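Fanconi-associated nuclease 1 homolog (Pseudomonas aeruginosa, PDB 5Y7Q) belongs to the Fanconi-associated nuclease 1 family, combining HTH, SAP and VRR-NUC domain regions, and is modelled here with bound nucleic acid. Local coordinates at residues A[107-112]-A[181-186]; A[130-135]-A[171-176]; A[557-562]-A[567-572]. All coordinates share one frame; numbering follows the deposited sequence.

Interaction 1. Residues A[107-112]-A[181-186]; sequences DTRAAV and AEPVYE
Arg109 and Pro183 stand opposite each other with 9.4 Å between their CA atoms, and one helical turn on, Val112 faces Tyr185. The first segment starts helix 108-118; the second runs from a loop into strand 184-187. The side chains of Val112 and Tyr185 reach out from opposite sides of the gap. Val112 CG2 sits over one face of the ring, near its rim and 4.1 Å from the Tyr185 plane. Val112 CG1 lies 3.7 Å from Tyr185 CE1; with chi1 at 81° it projects between the backbone N and the carbonyl carbon.

The helix, part of the HTH domain, packs on a three-stranded antiparallel sheet whose middle strand carries Tyr185. Arg109 crosses Tyr185 at about a right angle, with guanidinium and ring planes 48° apart. Arg109 CG is 4.0 Å from Tyr185 OH, which lies at the guanidinium edge, near its plane. The Arg109 side chain bends at chi3 (-63°), which brings NH2 to 3.7 Å from Pro183 CG. Both polar ends meet Glu97: OE1 forms a salt bridge with Arg109 NH2, and OE2 a hydrogen bond with Tyr185 OH. Asp107 OD1 caps the helix through weak bonds from Arg109 N and Ala110 N.

Interaction 2. Residues A[130-135]-A[171-176]; sequences AQLFGL and RRLAEW
Leu132 lays one methyl over the indole of Trp176. CD2 stands 3.7 Å from the centroid of the five-membered ring of Trp176, only 18° off the ring normal, which makes this a CH-pi contact over the face. Both segments belong to the SAP domain. The contact joins helix 129-135 to the short, weakly bonded helical turn 173-176.

Leu132 and Trp176 are both buried. CG of Leu132 is anti to the backbone N (chi1 178°), and from there CD2 reaches the indole face of Trp176. The ring atom closest to Leu132 CD2 is Trp176 CD2, at 3.5 Å. The other methyl, CD1, lies near the CD1 side of the Trp176 pyrrole ring and meets Leu173, with 4.3 Å between Leu132 CD1 and Leu173 CD1. Of the two methyls, CD2 sits over the ring face; CD1 touches both side chains more loosely.

The opposite face of the indole is also covered. Arg171 CD lies 3.5 Å above the Trp176 plane, toward the rim, so the ring is held between a leucine methyl and the aliphatic part of an arginine. Trp176 NE1 makes a weak hydrogen bond to Leu127 O. Leu127 also bonds the backbone of Arg171, which pairs the two-residue strands 126-127 and 171-172. Leu173 also packs on Val184 of strand 184-187.

The turn is tied at its start by Glu175. Its OE2 accepts from Arg172 N at 3.2 Å, on the anti side of the carboxylate. The same oxygen also sits over one face of the Arg172 guanidinium. This is a salt bridge without a hydrogen bond, with 3.4 Å between Arg172 NE and Glu175 OE2.

Interaction 3. Residues A[557-562]-A[567-572]; sequences RWLQFC and MPVAVC
The peptide carbonyl of Cys562 is the flat group at the contact: Met567 N meets its oxygen from 33° out of the carbonyl plane. The bond is fairly straight and measures 2.9 Å from Met567 N to Cys562 O. The aromatic rings of the helix are used differently. Trp558 makes a cation-pi contact with Arg514, and Phe561 also touches Arg514.

Helix 553-564 links the parallel strands 538-545 and 569-577, a beta-alpha-beta crossover within the VRR-NUC domain. Over these segments the helix and strand axes run 142° apart, 9.3 Å at closest approach. The hydrogen bond closes the short connection where the chain leaves the helix for the strand. Pro568 then centres an inverse gamma turn.

The remaining contacts are apolar and buried. Cys562 packs on Val569, with 3.5 Å from Cys562 CB to Val569 CG1. Cys562 SG is close to Val569 CG1 too, and lies 3.9 Å from Met567 SD. The Met567 side chain, bent at chi2 (149°), touches His507 and Trp511 of helix 505-517. One turn back along the helix, Leu559 spans two strand residues with its two methyls. It passes obliquely over Val569, with Leu559 CD2 4.0 Å from Val569 CB. It crosses the Val571 side chain at about a right angle, with Leu559 CD1 3.4 Å from Val571 CG2.

How the interactions relate
Following the chain from the N terminus, the first of these segments is on helix 108-118, and interaction 1 closes a loop when the chain returns at strand 184-187. Interaction 2 lies nested inside that loop, joining helix 129-135 to the turn 173-176. The two contacts are neighbours, with centres about 16 Å apart. They meet at strand 184-187, where Val184 packs on both Leu135 and Leu173. Interaction 3 opens much later, in series with the others. It closes a tight loop between helix 553-564 and strand 569-577 in the VRR-NUC region. Its centre is about 65 Å from that of interaction 1 and about 62 Å from that of interaction 2, across the chain's centre.

Interaction 1. Residues A[107-112]-A[181-186]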
loop_
_atom_site.group_PDB
_atom_site.type_symbol
_atom_site.label_atom_id
_atom_site.label_comp_id
_atom_site.label_asym_id
_atom_site.label_seq_id
_atom_site.Cartn_x
_atom_site.Cartn_y
_atom_site.Cartn_z
ATOM N N ASP A 107 33.885 5.694 -20.679
ATOM C CA ASP A 107 33.266 6.261 -21.870
ATOM C C ASP A 107 31.874 5.682 -22.087
ATOM O O ASP A 107 31.707 4.465 -22.216
ATOM C CB ASP A 107 34.171 5.966 -23.073
ATOM C CG ASP A 107 33.648 6.540 -24.383
ATOM O OD1 ASP A 107 32.481 6.983 -24.458
ATOM O OD2 ASP A 107 34.430 6.531 -25.363
ATOM N N THR A 108 30.876 6.562 -22.169
ATOM C CA THR A 108 29.502 6.091 -22.305
ATOM C C THR A 108 29.223 5.586 -23.706
ATOM O O THR A 108 28.613 4.530 -23.871
ATOM C CB THR A 108 28.514 7.202 -21.953
ATOM O OG1 THR A 108 28.775 7.661 -20.623
ATOM C CG2 THR A 108 27.068 6.695 -22.032
ATOM N N ARG A 109 29.671 6.319 -24.727
ATOM C CA ARG A 109 29.394 5.923 -26.106
ATOM C C ARG A 109 29.921 4.518 -26.391
ATOM O O ARG A 109 29.193 3.651 -26.912
ATOM C CB ARG A 109 29.993 6.956 -27.057
ATOM C CG ARG A 109 29.391 6.946 -28.452
ATOM C CD ARG A 109 29.742 8.220 -29.204
ATOM N NE ARG A 109 29.183 9.398 -28.553
ATOM C CZ ARG A 109 29.567 10.640 -28.815
ATOM N NH1 ARG A 109 30.521 10.865 -29.714
ATOM N NH2 ARG A 109 29.004 11.654 -28.174
ATOM N N ALA A 110 31.172 4.258 -26.001
ATOM C CA ALA A 110 31.727 2.915 -26.138
ATOM C C ALA A 110 30.848 1.886 -25.437
ATOM O O ALA A 110 30.432 0.895 -26.045
ATOM C CB ALA A 110 33.155 2.876 -25.592
ATOM N N ALA A 111 30.501 2.127 -24.173
ATOM C CA ALA A 111 29.744 1.118 -23.438
ATOM C C ALA A 111 28.345 0.915 -24.007
ATOM O O ALA A 111 27.742 -0.147 -23.803
ATOM C CB ALA A 111 29.660 1.484 -21.951
ATOM N N VAL A 112 27.799 1.918 -24.696
ATOM C CA VAL A 112 26.450 1.760 -25.211
ATOM C C VAL A 112 26.410 1.041 -26.562
ATOM O O VAL A 112 25.357 0.476 -26.909
ATOM C CB VAL A 112 25.742 3.123 -25.292
ATOM C CG1 VAL A 112 26.146 3.879 -26.555
ATOM C CG2 VAL A 112 24.228 2.940 -25.231
ATOM N N ALA A 181 24.393 19.203 -29.650
ATOM C CA ALA A 181 25.660 18.483 -29.673
ATOM C C ALA A 181 25.718 17.293 -28.712
ATOM O O ALA A 181 26.789 16.690 -28.570
ATOM C CB ALA A 181 26.815 19.448 -29.374
ATOM N N GLU A 182 24.621 16.949 -28.039
ATOM C CA GLU A 182 24.608 15.809 -27.119
ATOM C C GLU A 182 23.616 14.734 -27.564
ATOM O O GLU A 182 22.400 14.992 -27.569
ATOM C CB GLU A 182 24.277 16.290 -25.706
ATOM C CG GLU A 182 24.641 15.336 -24.590
ATOM C CD GLU A 182 24.490 15.996 -23.230
ATOM O OE1 GLU A 182 24.773 17.213 -23.145
ATOM O OE2 GLU A 182 24.074 15.323 -22.251
ATOM N N PRO A 183 24.058 13.521 -27.909
ATOM C CA PRO A 183 23.116 12.482 -28.342
ATOM C C PRO A 183 22.164 12.063 -27.231
ATOM O O PRO A 183 22.337 12.367 -26.049
ATOM C CB PRO A 183 24.019 11.319 -28.760
ATOM C CG PRO A 183 25.309 11.583 -28.101
ATOM C CD PRO A 183 25.452 13.065 -28.005
ATOM N N VAL A 184 21.120 11.354 -27.643
ATOM C CA VAL A 184 20.026 10.976 -26.764
ATOM C C VAL A 184 19.681 9.513 -27.015
ATOM O O VAL A 184 19.387 9.132 -28.149
ATOM C CB VAL A 184 18.799 11.878 -26.998
ATOM C CG1 VAL A 184 17.565 11.201 -26.506
ATOM C CG2 VAL A 184 18.985 13.203 -26.280
ATOM N N TYR A 185 19.694 8.699 -25.962
ATOM C CA TYR A 185 19.402 7.275 -26.040
ATOM C C TYR A 185 18.025 6.970 -25.463
ATOM O O TYR A 185 17.572 7.622 -24.513
ATOM C CB TYR A 185 20.466 6.471 -25.293
ATOM C CG TYR A 185 21.879 6.793 -25.751
ATOM C CD1 TYR A 185 22.390 6.250 -26.916
ATOM C CD2 TYR A 185 22.680 7.652 -25.029
ATOM C CE1 TYR A 185 23.663 6.546 -27.345
ATOM C CE2 TYR A 185 23.959 7.942 -25.440
ATOM C CZ TYR A 185 24.449 7.392 -26.601
ATOM O OH TYR A 185 25.725 7.695 -27.028
ATOM N N GLU A 186 17.351 5.988 -26.064
ATOM C CA GLU A 186 16.066 5.496 -25.580
ATOM C C GLU A 186 16.163 4.000 -25.302
ATOM O O GLU A 186 16.498 3.217 -26.203
ATOM C CB GLU A 186 14.935 5.766 -26.576
ATOM C CG GLU A 186 13.581 5.224 -26.101
ATOM C CD GLU A 186 12.458 5.412 -27.116
ATOM O OE1 GLU A 186 12.503 4.791 -28.215
ATOM O OE2 GLU A 186 11.520 6.188 -26.811
#

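Interaction 2. Residues A[130-135]-A[171-176]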
loop_
_atom_site.group_PDB
_atom_site.type_symbol
_atom_site.label_atom_id
_atom_site.label_comp_id
_atom_site.label_asym_id
_atom_site.label_seq_id
_atom_site.Cartn_x
_atom_site.Cartn_y
_atom_site.Cartn_z
ATOM N N ALA A 130 6.624 16.795 -26.099
ATOM C CA ALA A 130 6.722 16.687 -24.645
ATOM C C ALA A 130 8.002 15.974 -24.225
ATOM O O ALA A 130 8.647 16.367 -23.242
ATOM C CB ALA A 130 5.500 15.958 -24.100
ATOM N N GLN A 131 8.393 14.924 -24.966
ATOM C CA GLN A 131 9.605 14.185 -24.622
ATOM C C GLN A 131 10.841 15.021 -24.899
ATOM O O GLN A 131 11.806 15.010 -24.118
ATOM C CB GLN A 131 9.670 12.874 -25.400
ATOM C CG GLN A 131 8.330 12.221 -25.712
ATOM C CD GLN A 131 8.500 10.906 -26.473
ATOM O OE1 GLN A 131 7.909 10.695 -27.532
ATOM N NE2 GLN A 131 9.319 10.027 -25.941
ATOM N N LEU A 132 10.821 15.745 -26.018
ATOM C CA LEU A 132 11.837 16.755 -26.286
ATOM C C LEU A 132 11.952 17.714 -25.119
ATOM O O LEU A 132 13.057 18.108 -24.734
ATOM C CB LEU A 132 11.486 17.516 -27.561
ATOM C CG LEU A 132 12.430 18.645 -27.937
ATOM C CD1 LEU A 132 13.782 18.062 -28.240
ATOM C CD2 LEU A 132 11.899 19.414 -29.141
ATOM N N PHE A 133 10.814 18.075 -24.524
ATOM C CA PHE A 133 10.825 18.979 -23.381
ATOM C C PHE A 133 11.402 18.316 -22.148
ATOM O O PHE A 133 11.980 18.999 -21.296
ATOM C CB PHE A 133 9.417 19.489 -23.101
ATOM C CG PHE A 133 9.170 20.838 -23.667
ATOM C CD1 PHE A 133 9.231 21.042 -25.034
ATOM C CD2 PHE A 133 8.918 21.918 -22.837
ATOM C CE1 PHE A 133 9.020 22.297 -25.561
ATOM C CE2 PHE A 133 8.715 23.172 -23.358
ATOM C CZ PHE A 133 8.766 23.364 -24.720
ATOM N N GLY A 134 11.253 16.995 -22.035
ATOM C CA GLY A 134 11.881 16.289 -20.931
ATOM C C GLY A 134 13.391 16.266 -21.047
ATOM O O GLY A 134 14.108 16.501 -20.067
ATOM N N LEU A 135 13.899 16.014 -22.252
ATOM C CA LEU A 135 15.345 15.952 -22.429
ATOM C C LEU A 135 16.025 17.323 -22.312
ATOM O O LEU A 135 17.163 17.404 -21.850
ATOM C CB LEU A 135 15.661 15.310 -23.782
ATOM C CG LEU A 135 15.273 13.835 -23.842
ATOM C CD1 LEU A 135 14.812 13.444 -25.234
ATOM C CD2 LEU A 135 16.438 12.978 -23.386
ATOM N N ARG A 171 9.496 13.897 -34.312
ATOM C CA ARG A 171 10.700 13.984 -35.124
ATOM C C ARG A 171 11.829 13.290 -34.372
ATOM O O ARG A 171 11.781 13.145 -33.151
ATOM C CB ARG A 171 11.070 15.455 -35.414
ATOM C CG ARG A 171 9.959 16.278 -36.086
ATOM C CD ARG A 171 10.131 17.805 -35.932
ATOM N NE ARG A 171 9.212 18.554 -36.800
ATOM C CZ ARG A 171 9.371 19.831 -37.153
ATOM N NH1 ARG A 171 10.416 20.527 -36.717
ATOM N NH2 ARG A 171 8.489 20.416 -37.955
ATOM N N ARG A 172 12.857 12.867 -35.101
ATOM C CA ARG A 172 14.099 12.535 -34.419
ATOM C C ARG A 172 14.655 13.811 -33.788
ATOM O O ARG A 172 14.259 14.927 -34.135
ATOM C CB ARG A 172 15.131 11.917 -35.385
ATOM C CG ARG A 172 14.610 10.823 -36.338
ATOM C CD ARG A 172 15.609 10.491 -37.470
ATOM N NE ARG A 172 15.043 10.657 -38.819
ATOM C CZ ARG A 172 15.574 11.408 -39.806
ATOM N NH1 ARG A 172 16.710 12.082 -39.624
ATOM N NH2 ARG A 172 14.974 11.483 -40.998
ATOM N N LEU A 173 15.554 13.641 -32.818
ATOM C CA LEU A 173 16.219 14.804 -32.231
ATOM C C LEU A 173 16.951 15.627 -33.289
ATOM O O LEU A 173 16.950 16.862 -33.234
ATOM C CB LEU A 173 17.190 14.370 -31.131
ATOM C CG LEU A 173 18.125 15.458 -30.564
ATOM C CD1 LEU A 173 17.366 16.701 -30.117
ATOM C CD2 LEU A 173 18.967 14.938 -29.402
ATOM N N ALA A 174 17.595 14.958 -34.254
ATOM C CA ALA A 174 18.292 15.676 -35.317
ATOM C C ALA A 174 17.333 16.528 -36.142
ATOM O O ALA A 174 17.707 17.606 -36.618
ATOM C CB ALA A 174 19.042 14.691 -36.213
ATOM N N GLU A 175 16.094 16.072 -36.322
ATOM C CA GLU A 175 15.104 16.864 -37.036
ATOM C C GLU A 175 14.494 17.977 -36.191
ATOM O O GLU A 175 13.846 18.868 -36.749
ATOM C CB GLU A 175 13.984 15.965 -37.563
ATOM C CG GLU A 175 14.384 15.040 -38.706
ATOM C CD GLU A 175 13.251 14.116 -39.128
ATOM O OE1 GLU A 175 12.753 14.272 -40.272
ATOM O OE2 GLU A 175 12.859 13.246 -38.301
ATOM N N TRP A 176 14.653 17.949 -34.867
ATOM C CA TRP A 176 14.172 19.070 -34.065
ATOM C C TRP A 176 15.158 20.230 -34.130
ATOM O O TRP A 176 14.834 21.307 -34.642
ATOM C CB TRP A 176 13.929 18.643 -32.620
ATOM C CG TRP A 176 12.633 17.905 -32.358
ATOM C CD1 TRP A 176 12.508 16.618 -31.940
ATOM C CD2 TRP A 176 11.299 18.422 -32.460
ATOM N NE1 TRP A 176 11.183 16.289 -31.791
ATOM C CE2 TRP A 176 10.418 17.379 -32.100
ATOM C CE3 TRP A 176 10.762 19.657 -32.831
ATOM C CZ2 TRP A 176 9.035 17.531 -32.096
ATOM C CZ3 TRP A 176 9.384 19.805 -32.823
ATOM C CH2 TRP A 176 8.539 18.748 -32.450
#

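Interaction 3. Residues A[557-562]-A[567-572]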
loop_
_atom_site.group_PDB
_atom_site.type_symbol
_atom_site.label_atom_id
_atom_site.label_comp_id
_atom_site.label_asym_id
_atom_site.label_seq_id
_atom_site.Cartn_x
_atom_site.Cartn_y
_atom_site.Cartn_z
ATOM N N ARG A 557 -17.165 0.398 16.604
ATOM C CA ARG A 557 -17.181 -1.046 16.804
ATOM C C ARG A 557 -16.190 -1.448 17.888
ATOM O O ARG A 557 -16.471 -2.342 18.692
ATOM C CB ARG A 557 -16.895 -1.766 15.489
ATOM C CG ARG A 557 -17.639 -1.137 14.327
ATOM C CD ARG A 557 -17.684 -2.021 13.078
ATOM N NE ARG A 557 -16.842 -1.525 11.993
ATOM C CZ ARG A 557 -15.592 -1.925 11.809
ATOM N NH1 ARG A 557 -15.071 -2.814 12.648
ATOM N NH2 ARG A 557 -14.869 -1.453 10.794
ATOM N N TRP A 558 -15.041 -0.776 17.953
ATOM C CA TRP A 558 -14.092 -1.135 18.991
ATOM C C TRP A 558 -14.582 -0.723 20.376
ATOM O O TRP A 558 -14.351 -1.438 21.356
ATOM C CB TRP A 558 -12.723 -0.536 18.703
ATOM C CG TRP A 558 -11.747 -1.549 19.097
ATOM C CD1 TRP A 558 -11.351 -1.857 20.374
ATOM C CD2 TRP A 558 -11.106 -2.493 18.239
ATOM N NE1 TRP A 558 -10.469 -2.917 20.353
ATOM C CE2 TRP A 558 -10.305 -3.326 19.055
ATOM C CE3 TRP A 558 -11.111 -2.701 16.862
ATOM C CZ2 TRP A 558 -9.522 -4.348 18.532
ATOM C CZ3 TRP A 558 -10.340 -3.713 16.351
ATOM C CH2 TRP A 558 -9.554 -4.526 17.181
ATOM N N LEU A 559 -15.272 0.408 20.478
ATOM C CA LEU A 559 -15.890 0.780 21.742
ATOM C C LEU A 559 -16.947 -0.232 22.155
ATOM O O LEU A 559 -17.028 -0.613 23.326
ATOM C CB LEU A 559 -16.505 2.162 21.626
ATOM C CG LEU A 559 -15.504 3.292 21.588
ATOM C CD1 LEU A 559 -16.241 4.536 22.012
ATOM C CD2 LEU A 559 -14.390 2.977 22.530
ATOM N N GLN A 560 -17.787 -0.656 21.210
ATOM C CA GLN A 560 -18.783 -1.672 21.511
ATOM C C GLN A 560 -18.108 -2.944 21.999
ATOM O O GLN A 560 -18.498 -3.524 23.019
ATOM C CB GLN A 560 -19.640 -1.942 20.272
ATOM C CG GLN A 560 -20.813 -2.894 20.500
ATOM C CD GLN A 560 -21.485 -3.336 19.196
ATOM O OE1 GLN A 560 -21.304 -2.711 18.146
ATOM N NE2 GLN A 560 -22.257 -4.421 19.261
ATOM N N PHE A 561 -17.054 -3.361 21.309
ATOM C CA PHE A 561 -16.361 -4.585 21.683
ATOM C C PHE A 561 -15.754 -4.469 23.072
ATOM O O PHE A 561 -15.858 -5.390 23.892
ATOM C CB PHE A 561 -15.281 -4.899 20.655
ATOM C CG PHE A 561 -14.468 -6.098 21.003
ATOM C CD1 PHE A 561 -14.930 -7.368 20.701
ATOM C CD2 PHE A 561 -13.251 -5.965 21.654
ATOM C CE1 PHE A 561 -14.180 -8.494 21.020
ATOM C CE2 PHE A 561 -12.501 -7.089 21.988
ATOM C CZ PHE A 561 -12.962 -8.356 21.668
ATOM N N CYS A 562 -15.110 -3.337 23.352
ATOM C CA CYS A 562 -14.467 -3.140 24.646
ATOM C C CYS A 562 -15.485 -3.069 25.784
ATOM O O CYS A 562 -15.290 -3.689 26.837
ATOM C CB CYS A 562 -13.613 -1.876 24.610
ATOM S SG CYS A 562 -11.978 -2.086 23.874
ATOM N N MET A 567 -14.111 -3.700 29.453
ATOM C CA MET A 567 -12.801 -3.096 29.342
ATOM C C MET A 567 -12.896 -1.606 29.625
ATOM O O MET A 567 -13.909 -0.966 29.323
ATOM C CB MET A 567 -12.220 -3.307 27.947
ATOM C CG MET A 567 -11.547 -4.646 27.776
ATOM S SD MET A 567 -11.672 -5.268 26.100
ATOM C CE MET A 567 -11.047 -6.933 26.333
ATOM N N PRO A 568 -11.863 -1.078 30.211
ATOM C CA PRO A 568 -11.825 0.352 30.529
ATOM C C PRO A 568 -11.532 1.252 29.333
ATOM O O PRO A 568 -10.379 1.596 29.080
ATOM C CB PRO A 568 -10.710 0.429 31.574
ATOM C CG PRO A 568 -9.814 -0.695 31.207
ATOM C CD PRO A 568 -10.730 -1.805 30.792
ATOM N N VAL A 569 -12.555 1.626 28.578
ATOM C CA VAL A 569 -12.459 2.658 27.555
ATOM C C VAL A 569 -13.256 3.880 27.984
ATOM O O VAL A 569 -14.236 3.791 28.733
ATOM C CB VAL A 569 -12.992 2.148 26.213
ATOM C CG1 VAL A 569 -12.071 1.106 25.636
ATOM C CG2 VAL A 569 -14.401 1.586 26.426
ATOM N N ALA A 570 -12.835 5.033 27.484
ATOM C CA ALA A 570 -13.578 6.273 27.663
ATOM C C ALA A 570 -13.336 7.154 26.447
ATOM O O ALA A 570 -12.302 7.032 25.780
ATOM C CB ALA A 570 -13.156 7.008 28.937
ATOM N N VAL A 571 -14.297 8.028 26.148
ATOM C CA VAL A 571 -14.166 8.995 25.059
ATOM C C VAL A 571 -14.102 10.381 25.673
ATOM O O VAL A 571 -14.903 10.716 26.553
ATOM C CB VAL A 571 -15.315 8.899 24.035
ATOM C CG1 VAL A 571 -15.146 9.953 22.953
ATOM C CG2 VAL A 571 -15.321 7.538 23.398
ATOM N N CYS A 572 -13.154 11.181 25.214
ATOM C CA CYS A 572 -12.893 12.490 25.790
ATOM C C CYS A 572 -13.187 13.585 24.770
ATOM O O CYS A 572 -12.511 13.680 23.741
ATOM C CB CYS A 572 -11.450 12.559 26.262
ATOM S SG CYS A 572 -10.887 14.203 26.531
#